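Uncharacterized protein (Neisseria gonorrhoeae, PDB 5V77) is of unknown function but folds as a small all-beta protein, a curled antiparallel sheet that pairs with a second copy of itself. Local coordinates at residues Gly28-Thr36 against Gly45-Phe55; Leu82-Ile91 against Ile101-Glu109. All coordinates share one frame; numbering follows the deposited sequence.

Contact 1: residues Gly28-Thr36 against Gly45-Phe55. With SO4 (sulfate ion), chain C.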
loop_
_atom_site.group_PDB
_atom_site.type_symbol
_atom_site.label_atom_id
_atom_site.label_comp_id
_atom_site.label_asym_id
_atom_site.label_seq_id
_atom_site.Cartn_x
_atom_site.Cartn_y
_atom_site.Cartn_z
ATOM N N GLY A 28 4.724 10.124 -2.445
ATOM C CA GLY A 28 4.588 8.715 -2.758
ATOM C C GLY A 28 5.865 7.901 -2.711
ATOM O O GLY A 28 5.797 6.679 -2.885
ATOM N N ASN A 29 7.023 8.523 -2.470
ATOM C CA ASN A 29 8.298 7.801 -2.499
ATOM C C ASN A 29 8.599 7.041 -1.219
ATOM O O ASN A 29 9.554 6.235 -1.206
ATOM C CB ASN A 29 9.457 8.768 -2.779
ATOM C CG ASN A 29 9.440 9.307 -4.198
ATOM O OD1 ASN A 29 8.667 8.847 -5.050
ATOM N ND2 ASN A 29 10.302 10.278 -4.469
ATOM N N THR A 30 7.851 7.302 -0.145
ATOM C CA THR A 30 8.133 6.741 1.167
ATOM C C THR A 30 6.866 6.134 1.733
ATOM O O THR A 30 5.769 6.702 1.581
ATOM C CB THR A 30 8.666 7.812 2.122
ATOM O OG1 THR A 30 9.913 8.278 1.626
ATOM C CG2 THR A 30 8.863 7.247 3.544
ATOM N N LEU A 31 7.020 4.971 2.368
ATOM C CA LEU A 31 5.957 4.339 3.139
ATOM C C LEU A 31 6.374 4.271 4.597
ATOM O O LEU A 31 7.484 3.811 4.910
ATOM C CB LEU A 31 5.661 2.924 2.633
ATOM C CG LEU A 31 4.731 2.849 1.418
ATOM C CD1 LEU A 31 4.772 1.447 0.871
ATOM C CD2 LEU A 31 3.304 3.224 1.841
ATOM N N THR A 32 5.484 4.695 5.490
ATOM C CA THR A 32 5.750 4.592 6.921
ATOM C C THR A 32 4.686 3.714 7.553
ATOM O O THR A 32 3.480 3.922 7.342
ATOM C CB THR A 32 5.790 5.971 7.593
ATOM O OG1 THR A 32 6.786 6.775 6.942
ATOM C CG2 THR A 32 6.165 5.846 9.095
ATOM N N LEU A 33 5.139 2.730 8.310
ATOM C CA LEU A 33 4.276 1.834 9.062
ATOM C C LEU A 33 4.366 2.236 10.524
ATOM O O LEU A 33 5.472 2.385 11.043
ATOM C CB LEU A 33 4.721 0.380 8.878
ATOM C CG LEU A 33 4.264 -0.358 7.617
ATOM C CD1 LEU A 33 4.783 0.327 6.357
ATOM C CD2 LEU A 33 4.757 -1.804 7.648
ATOM N N SER A 34 3.219 2.434 11.184
ATOM C CA SER A 34 3.231 2.878 12.573
ATOM C C SER A 34 2.619 1.824 13.478
ATOM O O SER A 34 1.667 1.137 13.092
ATOM C CB SER A 34 2.492 4.200 12.748
ATOM O OG SER A 34 3.178 5.216 12.031
ATOM N N PHE A 35 3.151 1.753 14.707
ATOM C CA PHE A 35 2.890 0.643 15.612
ATOM C C PHE A 35 2.611 1.142 17.019
ATOM O O PHE A 35 3.183 2.142 17.461
ATOM C CB PHE A 35 4.089 -0.311 15.691
ATOM C CG PHE A 35 4.507 -0.875 14.363
ATOM C CD1 PHE A 35 5.375 -0.162 13.536
ATOM C CD2 PHE A 35 4.042 -2.122 13.946
ATOM C CE1 PHE A 35 5.777 -0.683 12.298
ATOM C CE2 PHE A 35 4.437 -2.655 12.723
ATOM C CZ PHE A 35 5.300 -1.939 11.893
ATOM N N THR A 36 1.746 0.416 17.724
ATOM C CA THR A 36 1.605 0.498 19.175
ATOM C C THR A 36 2.220 -0.738 19.819
ATOM O O THR A 36 2.504 -1.741 19.155
ATOM C CB THR A 36 0.130 0.607 19.594
ATOM O OG1 THR A 36 -0.583 -0.551 19.125
ATOM C CG2 THR A 36 -0.507 1.873 19.023
ATOM N N GLY A 45 6.328 3.095 17.805
ATOM C CA GLY A 45 7.295 3.616 16.864
ATOM C C GLY A 45 6.906 3.303 15.437
ATOM O O GLY A 45 5.733 3.072 15.134
ATOM N N TYR A 46 7.901 3.343 14.560
ATOM C CA TYR A 46 7.574 3.306 13.135
ATOM C C TYR A 46 8.708 2.653 12.363
ATOM O O TYR A 46 9.854 2.616 12.820
ATOM C CB TYR A 46 7.313 4.716 12.587
ATOM C CG TYR A 46 8.520 5.636 12.663
ATOM C CD1 TYR A 46 9.518 5.607 11.677
ATOM C CD2 TYR A 46 8.667 6.534 13.721
ATOM C CE1 TYR A 46 10.635 6.448 11.755
ATOM C CE2 TYR A 46 9.777 7.375 13.808
ATOM C CZ TYR A 46 10.748 7.330 12.821
ATOM O OH TYR A 46 11.846 8.162 12.915
ATOM N N ILE A 47 8.371 2.139 11.185
ATOM C CA ILE A 47 9.356 1.695 10.199
ATOM C C ILE A 47 9.155 2.546 8.962
ATOM O O ILE A 47 8.047 2.594 8.405
ATOM C CB ILE A 47 9.198 0.206 9.858
ATOM C CG1 ILE A 47 9.454 -0.645 11.095
ATOM C CG2 ILE A 47 10.153 -0.182 8.714
ATOM C CD1 ILE A 47 9.050 -2.116 10.904
ATOM N N LYS A 48 10.219 3.205 8.526
ATOM C CA LYS A 48 10.165 4.120 7.386
ATOM C C LYS A 48 10.894 3.488 6.204
ATOM O O LYS A 48 12.092 3.187 6.297
ATOM C CB LYS A 48 10.803 5.458 7.755
ATOM C CG LYS A 48 10.811 6.504 6.612
ATOM C CD LYS A 48 11.562 7.758 7.082
ATOM C CE LYS A 48 11.818 8.748 5.958
ATOM N NZ LYS A 48 12.482 9.997 6.479
ATOM N N CYS A 49 10.177 3.293 5.103
ATOM C CA CYS A 49 10.715 2.647 3.905
ATOM C C CYS A 49 10.872 3.743 2.859
ATOM O O CYS A 49 9.879 4.208 2.303
ATOM C CB CYS A 49 9.777 1.543 3.435
ATOM S SG CYS A 49 9.462 0.277 4.745
ATOM N N SER A 50 12.107 4.183 2.606
ATOM C CA SER A 50 12.344 5.330 1.727
ATOM C C SER A 50 12.767 4.887 0.330
ATOM O O SER A 50 13.668 4.049 0.182
ATOM C CB SER A 50 13.418 6.259 2.304
ATOM O OG SER A 50 13.011 6.730 3.574
ATOM N N ASN A 51 12.142 5.499 -0.688
ATOM C CA ASN A 51 12.359 5.183 -2.098
ATOM C C ASN A 51 11.871 3.770 -2.367
ATOM O O ASN A 51 12.652 2.821 -2.507
ATOM C CB ASN A 51 13.832 5.397 -2.496
ATOM C CG ASN A 51 14.214 6.851 -2.437
ATOM O OD1 ASN A 51 13.336 7.717 -2.337
ATOM N ND2 ASN A 51 15.510 7.141 -2.472
ATOM N N ILE A 52 10.548 3.640 -2.442
ATOM C CA ILE A 52 9.903 2.341 -2.540
ATOM C C ILE A 52 10.243 1.668 -3.854
ATOM O O ILE A 52 10.186 2.283 -4.930
ATOM C CB ILE A 52 8.384 2.512 -2.408
ATOM C CG1 ILE A 52 8.065 3.069 -1.027
ATOM C CG2 ILE A 52 7.662 1.178 -2.659
ATOM C CD1 ILE A 52 8.385 2.144 0.074
ATOM N N LEU A 53 10.575 0.383 -3.773
ATOM C CA LEU A 53 10.732 -0.459 -4.945
ATOM C C LEU A 53 9.474 -1.268 -5.191
ATOM O O LEU A 53 8.893 -1.179 -6.271
ATOM C CB LEU A 53 11.950 -1.382 -4.791
ATOM C CG LEU A 53 13.222 -0.574 -4.519
ATOM C CD1 LEU A 53 14.381 -1.489 -4.203
ATOM C CD2 LEU A 53 13.542 0.318 -5.699
ATOM N N ASN A 54 9.014 -2.029 -4.200
ATOM C CA ASN A 54 7.684 -2.598 -4.340
ATOM C C ASN A 54 7.022 -2.735 -2.977
ATOM O O ASN A 54 7.679 -2.740 -1.929
ATOM C CB ASN A 54 7.716 -3.940 -5.069
ATOM C CG ASN A 54 8.733 -4.874 -4.494
ATOM O OD1 ASN A 54 8.540 -5.420 -3.411
ATOM N ND2 ASN A 54 9.841 -5.054 -5.205
ATOM N N PHE A 55 5.693 -2.824 -3.018
ATOM C CA PHE A 55 4.864 -2.993 -1.834
ATOM C C PHE A 55 3.805 -4.033 -2.173
ATOM O O PHE A 55 3.088 -3.876 -3.160
ATOM C CB PHE A 55 4.243 -1.640 -1.436
ATOM C CG PHE A 55 3.187 -1.709 -0.360
ATOM C CD1 PHE A 55 3.159 -2.728 0.576
ATOM C CD2 PHE A 55 2.214 -0.729 -0.294
ATOM C CE1 PHE A 55 2.173 -2.771 1.540
ATOM C CE2 PHE A 55 1.234 -0.763 0.677
ATOM C CZ PHE A 55 1.215 -1.786 1.593
HETATM S S SO4 C . 2.481 12.369 -0.419
HETATM O O1 SO4 C . 3.317 13.425 0.166
HETATM O O2 SO4 C . 3.136 11.064 -0.329
HETATM O O3 SO4 C . 1.216 12.302 0.309
HETATM O O4 SO4 C . 2.205 12.683 -1.822
HETATM O O HOH W 1 11.882 8.812 -0.259
#
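With CG anti to its carbonyl carbon (chi1 -82°) and chi2 at 168°, Leu31 carries CD1 over to Ile52 and Phe55, which come in from past the corner that ends strand 45-50. Ile52 CD1 lies 3.8 Å from Leu31 CD1, the two side chains crossing at about a right angle. In one modelled conformer of Phe55 the same methyl meets the ring at CD2, 3.6 Å away. Leu31 shares the buried face of a beta hairpin with Leu33, Phe35, Ile47 and Cys49. At the far end Phe35 turns its ring edge to the backbone, with Gly45 O in the ring plane, and Ile47 CD1 lies 3.8 Å from Phe35 CE1; the ring also packs edge-to-face with Phe14. The antiparallel strands 30-36 and 45-50 are joined by paired backbone bonds at Leu31-Cys49, Leu33-Ile47 and Phe35-Gly45, the last with a weak return bond; Cys49 N reaches Leu31 O at 2.7 Å. On the other face Thr30 CG2 touches Lys48 CG at 3.7 Å, and Thr32 CG2 rests against Tyr46 CB. At the corner Asn29 O accepts a bond from Ile52 N at 3.0 Å, the donor tilted out of the carbonyl plane, and a weak one from Asn51 N. A water donates to both Thr30 OG1 and Asn51 OD1, while Asp26 also bonds Thr30 OG1. Gly28 N donates to sulfate O2 at 2.8 Å, with Asn27 N as a second donor to the ion, which is probably from the crystallisation liquor. The chemistry thus divides the hairpin: one face turns hydrocarbon to the protein core, whereas at the corner end the Asn29 amide bonds Leu72 and Asp70 of the second subunit and water joins Thr30 to Asn51.

Contact 2: residues Leu82-Ile91 against Ile101-Glu109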
loop_
_atom_site.group_PDB
_atom_site.type_symbol
_atom_site.label_atom_id
_atom_site.label_comp_id
_atom_site.label_asym_id
_atom_site.label_seq_id
_atom_site.Cartn_x
_atom_site.Cartn_y
_atom_site.Cartn_z
ATOM N N LEU A 82 13.691 -8.367 8.667
ATOM C CA LEU A 82 14.368 -7.304 7.930
ATOM C C LEU A 82 15.569 -7.901 7.209
ATOM O O LEU A 82 16.423 -8.539 7.840
ATOM C CB LEU A 82 14.803 -6.171 8.864
ATOM C CG LEU A 82 15.667 -5.050 8.263
ATOM C CD1 LEU A 82 14.938 -4.298 7.166
ATOM C CD2 LEU A 82 16.129 -4.084 9.339
ATOM N N TYR A 83 15.615 -7.718 5.891
ATOM C CA TYR A 83 16.695 -8.207 5.043
ATOM C C TYR A 83 17.434 -7.018 4.448
ATOM O O TYR A 83 16.801 -6.093 3.929
ATOM C CB TYR A 83 16.163 -9.085 3.907
ATOM C CG TYR A 83 15.392 -10.301 4.357
ATOM C CD1 TYR A 83 15.989 -11.557 4.388
ATOM C CD2 TYR A 83 14.065 -10.198 4.749
ATOM C CE1 TYR A 83 15.280 -12.676 4.799
ATOM C CE2 TYR A 83 13.351 -11.309 5.165
ATOM C CZ TYR A 83 13.961 -12.540 5.188
ATOM O OH TYR A 83 13.240 -13.634 5.600
ATOM N N LYS A 84 18.763 -7.043 4.495
ATOM C CA LYS A 84 19.551 -5.952 3.929
ATOM C C LYS A 84 20.397 -6.492 2.790
ATOM O O LYS A 84 21.234 -7.374 3.000
ATOM C CB LYS A 84 20.432 -5.287 4.988
ATOM C CG LYS A 84 21.070 -3.993 4.506
ATOM C CD LYS A 84 21.830 -3.293 5.623
ATOM C CE LYS A 84 22.212 -1.874 5.220
ATOM N NZ LYS A 84 23.038 -1.851 3.985
ATOM N N TYR A 85 20.178 -5.964 1.589
ATOM C CA TYR A 85 20.955 -6.308 0.408
ATOM C C TYR A 85 21.934 -5.180 0.094
ATOM O O TYR A 85 22.011 -4.178 0.807
ATOM C CB TYR A 85 20.029 -6.586 -0.775
ATOM C CG TYR A 85 19.017 -7.665 -0.479
ATOM C CD1 TYR A 85 19.342 -9.009 -0.634
ATOM C CD2 TYR A 85 17.747 -7.346 -0.036
ATOM C CE1 TYR A 85 18.423 -9.999 -0.360
ATOM C CE2 TYR A 85 16.821 -8.330 0.243
ATOM C CZ TYR A 85 17.165 -9.653 0.081
ATOM O OH TYR A 85 16.241 -10.631 0.356
ATOM N N GLN A 86 22.700 -5.347 -0.988
ATOM C CA GLN A 86 23.755 -4.382 -1.278
ATOM C C GLN A 86 23.191 -2.988 -1.508
ATOM O O GLN A 86 23.765 -1.998 -1.042
ATOM C CB GLN A 86 24.577 -4.818 -2.491
ATOM C CG GLN A 86 25.664 -3.808 -2.829
ATOM C CD GLN A 86 26.629 -4.296 -3.888
ATOM O OE1 GLN A 86 26.275 -5.108 -4.745
ATOM N NE2 GLN A 86 27.861 -3.802 -3.831
ATOM N N PHE A 87 22.061 -2.885 -2.209
ATOM C CA PHE A 87 21.530 -1.586 -2.594
ATOM C C PHE A 87 20.144 -1.277 -2.058
ATOM O O PHE A 87 19.638 -0.186 -2.330
ATOM C CB PHE A 87 21.491 -1.454 -4.118
ATOM C CG PHE A 87 22.844 -1.455 -4.760
ATOM C CD1 PHE A 87 23.713 -0.396 -4.572
ATOM C CD2 PHE A 87 23.233 -2.498 -5.574
ATOM C CE1 PHE A 87 24.969 -0.389 -5.171
ATOM C CE2 PHE A 87 24.483 -2.497 -6.179
ATOM C CZ PHE A 87 25.349 -1.441 -5.973
ATOM N N TYR A 88 19.511 -2.189 -1.322
ATOM C CA TYR A 88 18.166 -1.943 -0.819
ATOM C C TYR A 88 17.901 -2.898 0.336
ATOM O O TYR A 88 18.710 -3.783 0.634
ATOM C CB TYR A 88 17.124 -2.106 -1.935
ATOM C CG TYR A 88 16.864 -3.548 -2.314
ATOM C CD1 TYR A 88 17.705 -4.223 -3.184
ATOM C CD2 TYR A 88 15.761 -4.227 -1.805
ATOM C CE1 TYR A 88 17.466 -5.544 -3.531
ATOM C CE2 TYR A 88 15.516 -5.548 -2.137
ATOM C CZ TYR A 88 16.370 -6.200 -3.003
ATOM O OH TYR A 88 16.122 -7.510 -3.340
ATOM N N SER A 89 16.750 -2.716 0.982
ATOM C CA SER A 89 16.339 -3.576 2.082
ATOM C C SER A 89 14.878 -3.975 1.897
ATOM O O SER A 89 14.140 -3.365 1.123
ATOM C CB SER A 89 16.552 -2.888 3.444
ATOM O OG SER A 89 17.938 -2.645 3.677
ATOM N N GLU A 90 14.465 -5.007 2.635
ATOM C CA GLU A 90 13.110 -5.531 2.538
ATOM C C GLU A 90 12.624 -5.919 3.925
ATOM O O GLU A 90 13.372 -6.526 4.695
ATOM C CB GLU A 90 13.063 -6.751 1.602
ATOM C CG GLU A 90 11.657 -7.293 1.349
ATOM C CD GLU A 90 11.667 -8.531 0.477
ATOM O OE1 GLU A 90 12.763 -8.950 0.076
ATOM O OE2 GLU A 90 10.583 -9.082 0.186
ATOM N N ILE A 91 11.374 -5.572 4.248
ATOM C CA ILE A 91 10.725 -6.108 5.439
ATOM C C ILE A 91 9.650 -7.084 4.991
ATOM O O ILE A 91 8.996 -6.879 3.961
ATOM C CB ILE A 91 10.127 -5.026 6.360
ATOM C CG1 ILE A 91 9.245 -4.043 5.586
ATOM C CG2 ILE A 91 11.226 -4.300 7.130
ATOM C CD1 ILE A 91 8.412 -3.179 6.514
ATOM N N ILE A 101 7.669 -5.207 1.760
ATOM C CA ILE A 101 8.054 -3.899 1.236
ATOM C C ILE A 101 9.544 -3.913 0.978
ATOM O O ILE A 101 10.320 -4.244 1.879
ATOM C CB ILE A 101 7.722 -2.747 2.204
ATOM C CG1 ILE A 101 6.233 -2.759 2.547
ATOM C CG2 ILE A 101 8.098 -1.406 1.532
ATOM C CD1 ILE A 101 5.823 -1.762 3.624
ATOM N N SER A 102 9.939 -3.529 -0.231
ATOM C CA SER A 102 11.336 -3.327 -0.594
ATOM C C SER A 102 11.549 -1.845 -0.875
ATOM O O SER A 102 10.713 -1.205 -1.517
ATOM C CB SER A 102 11.720 -4.148 -1.830
ATOM O OG SER A 102 11.749 -5.538 -1.529
ATOM N N ALA A 103 12.651 -1.296 -0.374
ATOM C CA ALA A 103 12.902 0.141 -0.477
ATOM C C ALA A 103 14.405 0.364 -0.389
ATOM O O ALA A 103 15.130 -0.452 0.188
ATOM C CB ALA A 103 12.175 0.915 0.631
ATOM N N GLU A 104 14.869 1.479 -0.969
ATOM C CA GLU A 104 16.309 1.728 -0.987
ATOM C C GLU A 104 16.879 1.785 0.426
ATOM O O GLU A 104 17.971 1.256 0.675
ATOM C CB GLU A 104 16.625 3.014 -1.747
ATOM C CG GLU A 104 18.110 3.329 -1.888
ATOM C CD GLU A 104 18.360 4.378 -2.954
ATOM O OE1 GLU A 104 19.528 4.550 -3.391
ATOM O OE2 GLU A 104 17.365 5.020 -3.365
ATOM N N THR A 105 16.169 2.414 1.364
ATOM C CA THR A 105 16.597 2.437 2.755
ATOM C C THR A 105 15.406 2.125 3.636
ATOM O O THR A 105 14.275 2.508 3.326
ATOM C CB THR A 105 17.210 3.791 3.165
ATOM O OG1 THR A 105 16.196 4.790 3.172
ATOM C CG2 THR A 105 18.275 4.220 2.187
ATOM N N ILE A 106 15.652 1.391 4.711
ATOM C CA ILE A 106 14.615 1.120 5.703
ATOM C C ILE A 106 15.218 1.456 7.051
ATOM O O ILE A 106 16.297 0.951 7.390
ATOM C CB ILE A 106 14.114 -0.334 5.659
ATOM C CG1 ILE A 106 13.441 -0.610 4.306
ATOM C CG2 ILE A 106 13.121 -0.583 6.812
ATOM C CD1 ILE A 106 12.828 -2.007 4.155
ATOM N N ASN A 107 14.582 2.368 7.779
ATOM C CA ASN A 107 15.026 2.783 9.103
ATOM C C ASN A 107 13.850 2.685 10.056
ATOM O O ASN A 107 12.701 2.552 9.631
ATOM C CB ASN A 107 15.570 4.217 9.102
ATOM C CG ASN A 107 16.807 4.367 8.258
ATOM O OD1 ASN A 107 16.784 5.032 7.226
ATOM N ND2 ASN A 107 17.900 3.748 8.691
ATOM N N PHE A 108 14.136 2.773 11.352
ATOM C CA PHE A 108 13.046 2.621 12.305
ATOM C C PHE A 108 13.428 3.231 13.648
ATOM O O PHE A 108 14.609 3.391 13.970
ATOM C CB PHE A 108 12.662 1.144 12.457
ATOM C CG PHE A 108 13.821 0.235 12.769
ATOM C CD1 PHE A 108 14.189 -0.016 14.084
ATOM C CD2 PHE A 108 14.532 -0.390 11.752
ATOM C CE1 PHE A 108 15.252 -0.856 14.382
ATOM C CE2 PHE A 108 15.603 -1.231 12.047
ATOM C CZ PHE A 108 15.958 -1.466 13.367
ATOM N N GLU A 109 12.395 3.600 14.414
ATOM C CA GLU A 109 12.512 4.105 15.779
ATOM C C GLU A 109 11.406 3.440 16.590
ATOM O O GLU A 109 10.292 3.236 16.077
ATOM C CB GLU A 109 12.374 5.641 15.870
ATOM C CG GLU A 109 13.570 6.454 15.388
ATOM C CD GLU A 109 14.582 6.696 16.487
ATOM O OE1 GLU A 109 15.228 7.771 16.485
ATOM O OE2 GLU A 109 14.720 5.816 17.361
HETATM O O HOH W 2 20.820 1.979 -2.977
HETATM O O HOH W 3 19.143 -0.622 2.464
HETATM O O HOH W 4 9.159 -6.576 -1.271
#
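Strands 89-91 and 101-103 run antiparallel at 160°, their axes 4.8 Å apart, and are joined by hydrogen-bonded pairs at Ser89-Ala103 and Ile91-Ile101 on either side of the non-hydrogen-bonded pair Glu90-Ser102. They form a beta hairpin within the curled antiparallel sheet; the chain turns a corner at Glu104, and strand 105-109 sets off at 53° to 89-91 with Ile106 directed toward it. There Ile106 drives CD1 against the backbone of Ser89, 3.6 Å from Ser89 O, and reaches Ile91 CG2 at 4.1 Å. Ile91 has CG1 between its backbone N and carbonyl carbon (chi1 50°), which lays it alongside Ile101, both side chains pointing the same way, with Ile91 CG1 3.9 Å from Ile101 CB. Leu82, on the preceding strand, extends the apolar patch: its CD1 slides past Ile106 CG2, and its CD2 stands 4.0 Å from Phe108 CE2. Leu33 packs on both Ile91 and Ile101.

The face bearing Glu90 and Ser102 is more polar. Glu90, extended beyond CG, runs past the serine, bringing Glu90 CG within 3.4 Å of Ser102 OG, while the Tyr88 ring lies beside the same serine with its edge near Ala103 O. Two waters bridge the strands near the corner: one joins Ser89 OG to Glu104 O, the other Phe87 O to Glu104 OE1 in one modelled conformer of Glu104, whose OE2 there accepts from Asn51 ND2. On the Glu90 side a third water lies 2.8 Å from Ser102 OG and can reach Glu90 OE2.

Following the chain from the N terminus, contact 1 comes first: segments 28-36 and 45-55, on strands 30-37 and 43-58, close a short connection of eight residues. Contact 2 opens only after contact 1 has closed, and brings 82-91 against 101-109 across nine intervening residues; the two are in series, neither nested nor crossed. Strand 43-58 joins them in space. On one side of its corner it pairs with 105-109, where Lys48 N probably bonds Asn107 O, and beyond the corner with 98-103, where Leu53 N probably bonds Ser102 O. Both contacts thereby belong to one curled sheet. Asn54 and Phe55 continue it by antiparallel pairing with a strand of the second subunit.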